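Local atomic coordinates of hypothetical protein Atu0120 (Agrobacterium tumefaciens, PDB entry 2I6H), a protein that is of unknown function and belongs to DUF924, a family of bacterial proteins that has yet to be assigned a biochemical role. Residues H65-D74 against T107-A115; S140-Q149 against H169-F179. One frame throughout, in Å; residues are numbered along the deposited sequence.

Contact 1: residues H65-D74 against T107-A115; sequences HFAAARRELD and TDPLARFFA
Thr107 meets Ala69 methyl to methyl, with Thr107 CG2 3.9 Å from Ala69 CB. The hydroxyl of Thr107 is used elsewhere: OG1 is hydrogen-bonded to the carbonyl of Leu90 in helix 80-97. One turn on, Leu110 points at the other segment and puts both methyls to work. Leu110 CD2 lies 3.6 Å from Ala68 O, at the last turn of helix 51-69. CD1 sits over one face of the Arg71 guanidinium, and Leu110 CD1 is 3.7 Å from Arg71 CD. Here helix 51-69 ends in a Schellman motif, in which Arg71 has positive phi and Glu72 N reaches back to Ala67 O. Arg71 then folds its chain, bent at chi2 (-60°) and chi3 (-64°), across the start of helix 108-120. Phe113 CE2 lies 3.9 Å from Arg71 NH2, with the ring and guanidinium planes inclined to each other. Phe114 ends the row. Phe114 CZ presents the ring edge to Asp74 OD1 at 3.3 Å, with carboxylate and ring planes 83° apart. Asp74 OD1 also accepts from Arg71 NE at 3.0 Å through its syn lone pair. Arg71 grips Asp74 side-on, so the salt bridge fixes both groups beside the ring. Met87 and Leu90 also touch Phe114.

Contact 2: residues S140-Q149 against H169-F179; sequences SHAEDIAAQQ and HRDIVERFGRF
Gln148 points toward helix 160-176 and packs against Arg170 and Val173. Gln148 CB lies 3.8 Å from Arg170 CG. The next atom, Gln148 CG, packs at 3.8 Å on Val173 CB. The chain then bends at chi2 (-64°), which turns the amide so that NE2 faces Ser140 and Ala142 while OE1 lies against the backbone at 169-170. OE1 is close to Arg170 N, but the angle is too poor for a hydrogen bond. NE2 donates twice, both times nearly in the amide plane. Gln148 NE2 gives one bond of 2.8 Å to Ser140 O, from above that carbonyl's plane, and another to Ala142 O, also 2.8 Å. The two bonds fix the rotation of the amide and tie the end of helix 137-140 and the loop after it to helix 145-155. Phe179 CZ also lies near NE2, and the ring edge of Phe179 faces Ser140 O. Above the His169 ring, Ser140 CB makes a CH-pi contact 4.2 Å from the ring centroid. At one end of the contact Glu143 OE2 accepts from Phe179 N at 2.7 Å, in an almost straight bond (174°). Glu143 OE1 pairs with Arg188. At the other end, in one of two modelled positions of Glu174, Gln149 NE2 donates to Glu174 OE2 at 2.9 Å and Arg170, within 169-179, forms a salt bridge to Glu174. The axes of 145-149 and 169-176 run antiparallel at 158°, 9.3 Å apart. This is an antiparallel helical hairpin, formed by helices 145-155 and 160-176, which follow one another in the chain.

The two contacts share no helix. Contact 1 joins the end of helix 51-69 to helix 108-120. Contact 2 joins helix 145-155, with the turn before it, to helix 160-176. Both are partly buried. The centre of contact 1 lies about 11 Å from the centre of the chain, that of contact 2 about 14 Å. Contact 1 is the smaller, 332 Å² against 638 Å². Across it, apolar side chains pack on one another and on the Arg71 guanidinium; the Arg70-Glu72 and Arg71-Asp74 salt bridges lie within 65-74. Contact 2 has a hydrogen bond between its segments from Phe179 to Glu143, and a second in one conformer of Glu174. The two contacts are neighbours in the fold.

Contact 1: residues H65-D74 against T107-A115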
loop_
_atom_site.group_PDB
_atom_site.type_symbol
_atom_site.label_atom_id
_atom_site.label_comp_id
_atom_site.label_asym_id
_atom_site.label_seq_id
_atom_site.Cartn_x
_atom_site.Cartn_y
_atom_site.Cartn_z
ATOM N N HIS A 65 6.430 -25.631 -4.091
ATOM C CA HIS A 65 6.890 -24.706 -5.133
ATOM C C HIS A 65 7.417 -25.499 -6.325
ATOM O O HIS A 65 7.054 -25.213 -7.498
ATOM C CB HIS A 65 8.014 -23.768 -4.668
ATOM C CG HIS A 65 8.540 -22.914 -5.789
ATOM N ND1 HIS A 65 9.712 -23.196 -6.478
ATOM C CD2 HIS A 65 8.006 -21.826 -6.388
ATOM C CE1 HIS A 65 9.890 -22.269 -7.416
ATOM N NE2 HIS A 65 8.862 -21.435 -7.385
ATOM N N PHE A 66 8.305 -26.446 -6.022
ATOM C CA PHE A 66 8.935 -27.220 -7.085
ATOM C C PHE A 66 7.954 -28.091 -7.875
ATOM O O PHE A 66 8.059 -28.182 -9.107
ATOM C CB PHE A 66 10.185 -27.939 -6.586
ATOM C CG PHE A 66 11.365 -26.998 -6.465
ATOM C CD1 PHE A 66 12.204 -26.758 -7.581
ATOM C CD2 PHE A 66 11.594 -26.314 -5.285
ATOM C CE1 PHE A 66 13.280 -25.832 -7.498
ATOM C CE2 PHE A 66 12.671 -25.421 -5.188
ATOM C CZ PHE A 66 13.494 -25.165 -6.278
ATOM N N ALA A 67 6.979 -28.658 -7.180
ATOM C CA ALA A 67 5.920 -29.456 -7.834
ATOM C C ALA A 67 5.147 -28.564 -8.813
ATOM O O ALA A 67 4.886 -28.945 -9.957
ATOM C CB ALA A 67 4.957 -30.073 -6.798
ATOM N N ALA A 68 4.753 -27.389 -8.352
ATOM C CA ALA A 68 4.040 -26.429 -9.232
ATOM C C ALA A 68 4.900 -26.089 -10.462
ATOM O O ALA A 68 4.399 -26.071 -11.586
ATOM C CB ALA A 68 3.697 -25.168 -8.464
ATOM N N ALA A 69 6.192 -25.789 -10.233
ATOM C CA ALA A 69 7.143 -25.438 -11.308
ATOM C C ALA A 69 7.371 -26.619 -12.262
ATOM O O ALA A 69 7.701 -26.403 -13.414
ATOM C CB ALA A 69 8.486 -24.968 -10.699
ATOM N N ARG A 70 7.196 -27.855 -11.773
ATOM C CA ARG A 70 7.370 -29.053 -12.618
ATOM C C ARG A 70 6.078 -29.382 -13.376
ATOM O O ARG A 70 5.988 -30.405 -14.074
ATOM C CB ARG A 70 7.761 -30.272 -11.781
ATOM C CG ARG A 70 9.222 -30.314 -11.401
ATOM C CD ARG A 70 9.611 -31.714 -10.878
ATOM N NE ARG A 70 8.705 -32.157 -9.805
ATOM C CZ ARG A 70 8.884 -31.918 -8.495
ATOM N NH1 ARG A 70 9.950 -31.241 -8.045
ATOM N NH2 ARG A 70 7.984 -32.377 -7.615
ATOM N N ARG A 71 5.070 -28.531 -13.211
ATOM C CA ARG A 71 3.749 -28.707 -13.897
ATOM C C ARG A 71 3.010 -29.951 -13.380
ATOM O O ARG A 71 2.311 -30.655 -14.143
ATOM C CB ARG A 71 3.895 -28.720 -15.454
ATOM C CG ARG A 71 4.633 -27.472 -16.002
ATOM C CD ARG A 71 3.872 -26.180 -15.626
ATOM N NE ARG A 71 2.556 -26.157 -16.260
ATOM C CZ ARG A 71 2.333 -25.700 -17.504
ATOM N NH1 ARG A 71 3.331 -25.199 -18.229
ATOM N NH2 ARG A 71 1.106 -25.753 -18.035
ATOM N N GLU A 72 3.156 -30.223 -12.088
ATOM C CA GLU A 72 2.447 -31.352 -11.453
ATOM C C GLU A 72 1.122 -30.921 -10.851
ATOM O O GLU A 72 0.270 -31.785 -10.530
ATOM C CB GLU A 72 3.315 -31.999 -10.388
ATOM C CG GLU A 72 4.509 -32.731 -11.035
ATOM C CD GLU A 72 5.570 -33.174 -10.078
ATOM O OE1 GLU A 72 5.469 -32.929 -8.848
ATOM O OE2 GLU A 72 6.533 -33.796 -10.582
ATOM N N LEU A 73 0.936 -29.603 -10.705
ATOM C CA LEU A 73 -0.243 -29.082 -10.014
ATOM C C LEU A 73 -1.173 -28.252 -10.902
ATOM O O LEU A 73 -1.947 -27.429 -10.373
ATOM C CB LEU A 73 0.209 -28.233 -8.796
ATOM C CG LEU A 73 1.143 -28.984 -7.827
ATOM C CD1 LEU A 73 1.487 -28.061 -6.692
ATOM C CD2 LEU A 73 0.434 -30.296 -7.324
ATOM N N ASP A 74 -1.121 -28.469 -12.232
ATOM C CA ASP A 74 -1.950 -27.695 -13.154
ATOM C C ASP A 74 -3.429 -27.883 -12.852
ATOM O O ASP A 74 -4.230 -27.017 -13.165
ATOM C CB ASP A 74 -1.729 -28.075 -14.639
ATOM C CG ASP A 74 -0.332 -27.669 -15.180
ATOM O OD1 ASP A 74 0.609 -27.403 -14.408
ATOM O OD2 ASP A 74 -0.185 -27.647 -16.433
ATOM N N THR A 107 10.003 -18.469 -12.199
ATOM C CA THR A 107 8.638 -19.018 -12.445
ATOM C C THR A 107 7.629 -17.912 -12.747
ATOM O O THR A 107 6.392 -18.148 -12.705
ATOM C CB THR A 107 8.126 -19.883 -11.235
ATOM O OG1 THR A 107 8.188 -19.156 -9.977
ATOM C CG2 THR A 107 8.947 -21.154 -11.106
ATOM N N ASP A 108 8.131 -16.699 -13.008
ATOM C CA ASP A 108 7.204 -15.580 -13.277
ATOM C C ASP A 108 6.378 -15.820 -14.560
ATOM O O ASP A 108 5.163 -15.561 -14.550
ATOM C CB ASP A 108 7.909 -14.236 -13.326
ATOM C CG ASP A 108 8.287 -13.708 -11.922
ATOM O OD1 ASP A 108 7.855 -14.281 -10.894
ATOM O OD2 ASP A 108 8.995 -12.672 -11.845
ATOM N N PRO A 109 7.022 -16.254 -15.663
ATOM C CA PRO A 109 6.210 -16.527 -16.872
ATOM C C PRO A 109 5.108 -17.571 -16.594
ATOM O O PRO A 109 3.957 -17.421 -17.069
ATOM C CB PRO A 109 7.242 -17.072 -17.888
ATOM C CG PRO A 109 8.515 -16.393 -17.476
ATOM C CD PRO A 109 8.479 -16.410 -15.935
ATOM N N LEU A 110 5.429 -18.597 -15.809
ATOM C CA LEU A 110 4.418 -19.599 -15.440
ATOM C C LEU A 110 3.306 -18.996 -14.579
ATOM O O LEU A 110 2.115 -19.292 -14.791
ATOM C CB LEU A 110 5.058 -20.784 -14.699
ATOM C CG LEU A 110 4.166 -21.994 -14.398
ATOM C CD1 LEU A 110 3.432 -22.510 -15.691
ATOM C CD2 LEU A 110 4.979 -23.128 -13.660
ATOM N N ALA A 111 3.686 -18.183 -13.602
ATOM C CA ALA A 111 2.688 -17.505 -12.736
ATOM C C ALA A 111 1.720 -16.666 -13.572
ATOM O O ALA A 111 0.501 -16.724 -13.343
ATOM C CB ALA A 111 3.368 -16.662 -11.699
ATOM N N ARG A 112 2.257 -15.938 -14.550
ATOM C CA ARG A 112 1.460 -15.063 -15.406
ATOM C C ARG A 112 0.499 -15.873 -16.255
ATOM O O ARG A 112 -0.669 -15.504 -16.440
ATOM C CB ARG A 112 2.373 -14.322 -16.353
ATOM C CG ARG A 112 3.040 -13.164 -15.744
ATOM C CD ARG A 112 3.281 -12.138 -16.831
ATOM N NE ARG A 112 4.165 -12.636 -17.880
ATOM C CZ ARG A 112 5.444 -12.944 -17.693
ATOM N NH1 ARG A 112 5.979 -12.837 -16.496
ATOM N NH2 ARG A 112 6.186 -13.379 -18.706
ATOM N N PHE A 113 1.005 -16.987 -16.793
ATOM C CA PHE A 113 0.218 -17.879 -17.639
ATOM C C PHE A 113 -0.962 -18.415 -16.794
ATOM O O PHE A 113 -2.151 -18.405 -17.224
ATOM C CB PHE A 113 1.117 -19.038 -18.108
ATOM C CG PHE A 113 0.370 -20.125 -18.803
ATOM C CD1 PHE A 113 -0.146 -19.919 -20.086
ATOM C CD2 PHE A 113 0.112 -21.318 -18.163
ATOM C CE1 PHE A 113 -0.879 -20.953 -20.741
ATOM C CE2 PHE A 113 -0.608 -22.351 -18.794
ATOM C CZ PHE A 113 -1.116 -22.156 -20.087
ATOM N N PHE A 114 -0.650 -18.859 -15.574
ATOM C CA PHE A 114 -1.698 -19.321 -14.681
ATOM C C PHE A 114 -2.639 -18.216 -14.207
ATOM O O PHE A 114 -3.843 -18.464 -14.084
ATOM C CB PHE A 114 -1.109 -20.006 -13.468
ATOM C CG PHE A 114 -0.602 -21.428 -13.725
ATOM C CD1 PHE A 114 -1.008 -22.211 -14.805
ATOM C CD2 PHE A 114 0.297 -21.973 -12.810
ATOM C CE1 PHE A 114 -0.475 -23.569 -14.969
ATOM C CE2 PHE A 114 0.794 -23.294 -12.952
ATOM C CZ PHE A 114 0.374 -24.092 -14.022
ATOM N N ALA A 115 -2.112 -17.014 -13.937
ATOM C CA ALA A 115 -2.977 -15.875 -13.519
ATOM C C ALA A 115 -4.028 -15.586 -14.608
ATOM O O ALA A 115 -5.229 -15.459 -14.330
ATOM C CB ALA A 115 -2.158 -14.605 -13.231
#

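Contact 2: residues S140-Q149 against H169-F179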
loop_
_atom_site.group_PDB
_atom_site.type_symbol
_atom_site.label_atom_id
_atom_site.label_comp_id
_atom_site.label_asym_id
_atom_site.label_seq_id
_atom_site.Cartn_x
_atom_site.Cartn_y
_atom_site.Cartn_z
ATOM N N SER A 140 1.929 -7.230 -12.563
ATOM C CA SER A 140 2.825 -6.159 -12.110
ATOM C C SER A 140 4.297 -6.579 -12.191
ATOM O O SER A 140 5.196 -5.741 -12.328
ATOM C CB SER A 140 2.475 -5.770 -10.671
ATOM O OG SER A 140 1.324 -4.940 -10.677
ATOM N N HIS A 141 4.549 -7.880 -12.072
ATOM C CA HIS A 141 5.927 -8.389 -12.038
ATOM C C HIS A 141 6.506 -8.713 -13.402
ATOM O O HIS A 141 7.690 -9.014 -13.504
ATOM C CB HIS A 141 6.021 -9.619 -11.099
ATOM C CG HIS A 141 5.732 -9.293 -9.663
ATOM N ND1 HIS A 141 5.159 -10.196 -8.797
ATOM C CD2 HIS A 141 5.944 -8.160 -8.945
ATOM C CE1 HIS A 141 5.012 -9.627 -7.607
ATOM N NE2 HIS A 141 5.489 -8.396 -7.663
ATOM N N ALA A 142 5.696 -8.596 -14.446
ATOM C CA ALA A 142 6.151 -8.906 -15.814
ATOM C C ALA A 142 6.787 -7.692 -16.491
ATOM O O ALA A 142 6.267 -6.556 -16.391
ATOM C CB ALA A 142 4.975 -9.446 -16.648
ATOM N N GLU A 143 7.895 -7.928 -17.201
ATOM C CA GLU A 143 8.556 -6.855 -17.948
ATOM C C GLU A 143 7.945 -6.755 -19.345
ATOM O O GLU A 143 8.590 -7.097 -20.323
ATOM C CB GLU A 143 10.067 -7.108 -17.995
ATOM C CG GLU A 143 10.692 -7.042 -16.623
ATOM C CD GLU A 143 12.221 -7.187 -16.629
ATOM O OE1 GLU A 143 12.785 -8.023 -17.401
ATOM O OE2 GLU A 143 12.861 -6.466 -15.838
ATOM N N ASP A 144 6.681 -6.344 -19.413
ATOM C CA ASP A 144 6.008 -6.100 -20.688
ATOM C C ASP A 144 4.799 -5.240 -20.458
ATOM O O ASP A 144 4.099 -5.296 -19.462
ATOM C CB ASP A 144 5.621 -7.355 -21.483
ATOM C CG ASP A 144 4.514 -8.146 -20.827
ATOM O OD1 ASP A 144 4.834 -8.907 -19.896
ATOM O OD2 ASP A 144 3.337 -8.021 -21.248
ATOM N N ILE A 145 4.646 -4.327 -21.407
ATOM C CA ILE A 145 3.676 -3.256 -21.303
ATOM C C ILE A 145 2.255 -3.748 -21.238
ATOM O O ILE A 145 1.466 -3.229 -20.450
ATOM C CB ILE A 145 3.938 -2.229 -22.448
ATOM C CG1 ILE A 145 5.347 -1.656 -22.243
ATOM C CG2 ILE A 145 2.856 -1.182 -22.530
ATOM C CD1 ILE A 145 6.016 -1.149 -23.512
ATOM N N ALA A 146 1.916 -4.772 -22.037
ATOM C CA ALA A 146 0.536 -5.302 -22.023
ATOM C C ALA A 146 0.182 -5.772 -20.608
ATOM O O ALA A 146 -0.891 -5.437 -20.097
ATOM C CB ALA A 146 0.396 -6.473 -22.985
ATOM N N ALA A 147 1.091 -6.545 -19.997
ATOM C CA ALA A 147 0.880 -7.052 -18.636
ATOM C C ALA A 147 0.687 -5.913 -17.652
ATOM O O ALA A 147 -0.200 -5.950 -16.793
ATOM C CB ALA A 147 2.058 -7.894 -18.217
ATOM N N GLN A 148 1.497 -4.875 -17.779
ATOM C CA GLN A 148 1.379 -3.740 -16.846
ATOM C C GLN A 148 0.043 -3.022 -16.953
ATOM O O GLN A 148 -0.541 -2.632 -15.944
ATOM C CB GLN A 148 2.517 -2.758 -17.083
ATOM C CG GLN A 148 3.902 -3.331 -16.699
ATOM C CD GLN A 148 4.028 -3.626 -15.214
ATOM O OE1 GLN A 148 3.452 -2.938 -14.374
ATOM N NE2 GLN A 148 4.800 -4.646 -14.886
ATOM N N GLN A 149 -0.413 -2.802 -18.186
ATOM C CA GLN A 149 -1.690 -2.130 -18.404
ATOM C C GLN A 149 -2.801 -2.996 -17.860
ATOM O O GLN A 149 -3.735 -2.480 -17.238
ATOM C CB GLN A 149 -1.861 -1.824 -19.889
ATOM C CG GLN A 149 -0.764 -0.860 -20.309
ATOM C CD GLN A 149 -1.099 -0.172 -21.568
ATOM O OE1 GLN A 149 -2.024 -0.585 -22.281
ATOM N NE2 GLN A 149 -0.337 0.872 -21.889
ATOM N N HIS A 169 4.629 0.212 -10.720
ATOM C CA HIS A 169 5.299 -0.781 -11.536
ATOM C C HIS A 169 5.178 -0.413 -13.013
ATOM O O HIS A 169 6.176 -0.514 -13.741
ATOM C CB HIS A 169 4.714 -2.187 -11.287
ATOM C CG HIS A 169 5.155 -2.814 -9.986
ATOM N ND1 HIS A 169 4.635 -2.453 -8.755
ATOM C CD2 HIS A 169 6.049 -3.805 -9.740
ATOM C CE1 HIS A 169 5.192 -3.195 -7.811
ATOM N NE2 HIS A 169 6.050 -4.027 -8.384
ATOM N N ARG A 170 3.979 -0.018 -13.455
ATOM C CA ARG A 170 3.754 0.302 -14.890
ATOM C C ARG A 170 4.664 1.435 -15.350
ATOM O O ARG A 170 5.211 1.379 -16.450
ATOM C CB ARG A 170 2.294 0.631 -15.172
ATOM C CG ARG A 170 2.032 1.024 -16.647
ATOM C CD ARG A 170 0.555 1.120 -16.984
ATOM N NE ARG A 170 -0.101 2.285 -16.386
ATOM C CZ ARG A 170 -0.196 3.469 -16.977
ATOM N NH1 ARG A 170 0.354 3.676 -18.187
ATOM N NH2 ARG A 170 -0.840 4.456 -16.358
ATOM N N ASP A 171 4.889 2.419 -14.484
ATOM C CA ASP A 171 5.714 3.566 -14.875
ATOM C C ASP A 171 7.148 3.152 -15.197
ATOM O O ASP A 171 7.712 3.670 -16.148
ATOM C CB ASP A 171 5.756 4.601 -13.769
ATOM C CG ASP A 171 4.459 5.404 -13.676
ATOM O OD1 ASP A 171 3.656 5.435 -14.654
ATOM O OD2 ASP A 171 4.239 6.000 -12.611
ATOM N N ILE A 172 7.723 2.243 -14.389
ATOM C CA ILE A 172 9.088 1.781 -14.613
ATOM C C ILE A 172 9.191 1.045 -15.955
ATOM O O ILE A 172 10.110 1.305 -16.753
ATOM C CB ILE A 172 9.587 0.891 -13.440
ATOM C CG1 ILE A 172 9.476 1.642 -12.103
ATOM C CG2 ILE A 172 11.023 0.435 -13.673
ATOM C CD1 ILE A 172 9.557 0.700 -10.892
ATOM N N VAL A 173 8.259 0.125 -16.196
ATOM C CA VAL A 173 8.267 -0.660 -17.421
ATOM C C VAL A 173 7.993 0.210 -18.657
ATOM O O VAL A 173 8.620 0.011 -19.706
ATOM C CB VAL A 173 7.318 -1.871 -17.326
ATOM C CG1 VAL A 173 7.186 -2.619 -18.669
ATOM C CG2 VAL A 173 7.852 -2.852 -16.265
ATOM N N GLU A 174 7.077 1.170 -18.569
ATOM C CA GLU A 174 6.815 2.002 -19.742
ATOM C C GLU A 174 8.027 2.902 -20.037
ATOM O O GLU A 174 8.279 3.256 -21.179
ATOM C CB GLU A 174 5.464 2.731 -19.626
ATOM C CG GLU A 174 4.272 1.773 -19.859
ATOM C CD GLU A 174 2.915 2.460 -19.788
ATOM O OE1 GLU A 174 2.787 3.456 -19.055
ATOM O OE2 GLU A 174 1.953 1.997 -20.436
ATOM N N ARG A 175 8.822 3.194 -19.004
ATOM C CA ARG A 175 9.993 4.043 -19.147
ATOM C C ARG A 175 11.223 3.277 -19.665
ATOM O O ARG A 175 11.926 3.767 -20.548
ATOM C CB ARG A 175 10.288 4.740 -17.821
ATOM C CG ARG A 175 11.537 5.577 -17.804
ATOM C CD ARG A 175 11.461 6.612 -16.681
ATOM N NE ARG A 175 12.737 7.302 -16.527
ATOM C CZ ARG A 175 13.232 7.744 -15.369
ATOM N NH1 ARG A 175 12.558 7.571 -14.222
ATOM N NH2 ARG A 175 14.413 8.357 -15.364
ATOM N N PHE A 176 11.444 2.069 -19.166
ATOM C CA PHE A 176 12.669 1.319 -19.473
ATOM C C PHE A 176 12.466 0.044 -20.269
ATOM O O PHE A 176 13.458 -0.563 -20.761
ATOM C CB PHE A 176 13.414 0.992 -18.166
ATOM C CG PHE A 176 13.836 2.207 -17.414
ATOM C CD1 PHE A 176 14.734 3.122 -17.997
ATOM C CD2 PHE A 176 13.328 2.468 -16.132
ATOM C CE1 PHE A 176 15.134 4.280 -17.307
ATOM C CE2 PHE A 176 13.729 3.622 -15.427
ATOM C CZ PHE A 176 14.634 4.525 -16.019
ATOM N N GLY A 177 11.221 -0.420 -20.339
ATOM C CA GLY A 177 10.902 -1.740 -20.895
ATOM C C GLY A 177 11.223 -2.934 -19.974
ATOM O O GLY A 177 10.988 -4.094 -20.334
ATOM N N ARG A 178 11.676 -2.640 -18.760
ATOM C CA ARG A 178 12.102 -3.659 -17.791
ATOM C C ARG A 178 12.361 -2.993 -16.435
ATOM O O ARG A 178 12.322 -1.755 -16.317
ATOM C CB ARG A 178 13.393 -4.332 -18.303
ATOM C CG ARG A 178 14.582 -3.376 -18.387
ATOM C CD ARG A 178 15.765 -4.015 -19.157
ATOM N NE ARG A 178 16.956 -3.160 -19.131
ATOM C CZ ARG A 178 18.125 -3.517 -19.682
ATOM N NH1 ARG A 178 18.248 -4.680 -20.317
ATOM N NH2 ARG A 178 19.170 -2.725 -19.583
ATOM N N PHE A 179 12.662 -3.809 -15.419
ATOM C CA PHE A 179 12.982 -3.305 -14.089
ATOM C C PHE A 179 14.486 -3.250 -13.960
ATOM O O PHE A 179 15.139 -4.306 -13.849
ATOM C CB PHE A 179 12.390 -4.226 -13.020
ATOM C CG PHE A 179 10.894 -4.183 -12.981
ATOM C CD1 PHE A 179 10.226 -3.066 -12.461
ATOM C CD2 PHE A 179 10.155 -5.257 -13.467
ATOM C CE1 PHE A 179 8.798 -3.039 -12.448
ATOM C CE2 PHE A 179 8.752 -5.245 -13.450
ATOM C CZ PHE A 179 8.078 -4.147 -12.943
HETATM O O HOH W 1 9.665 -4.727 -22.448
#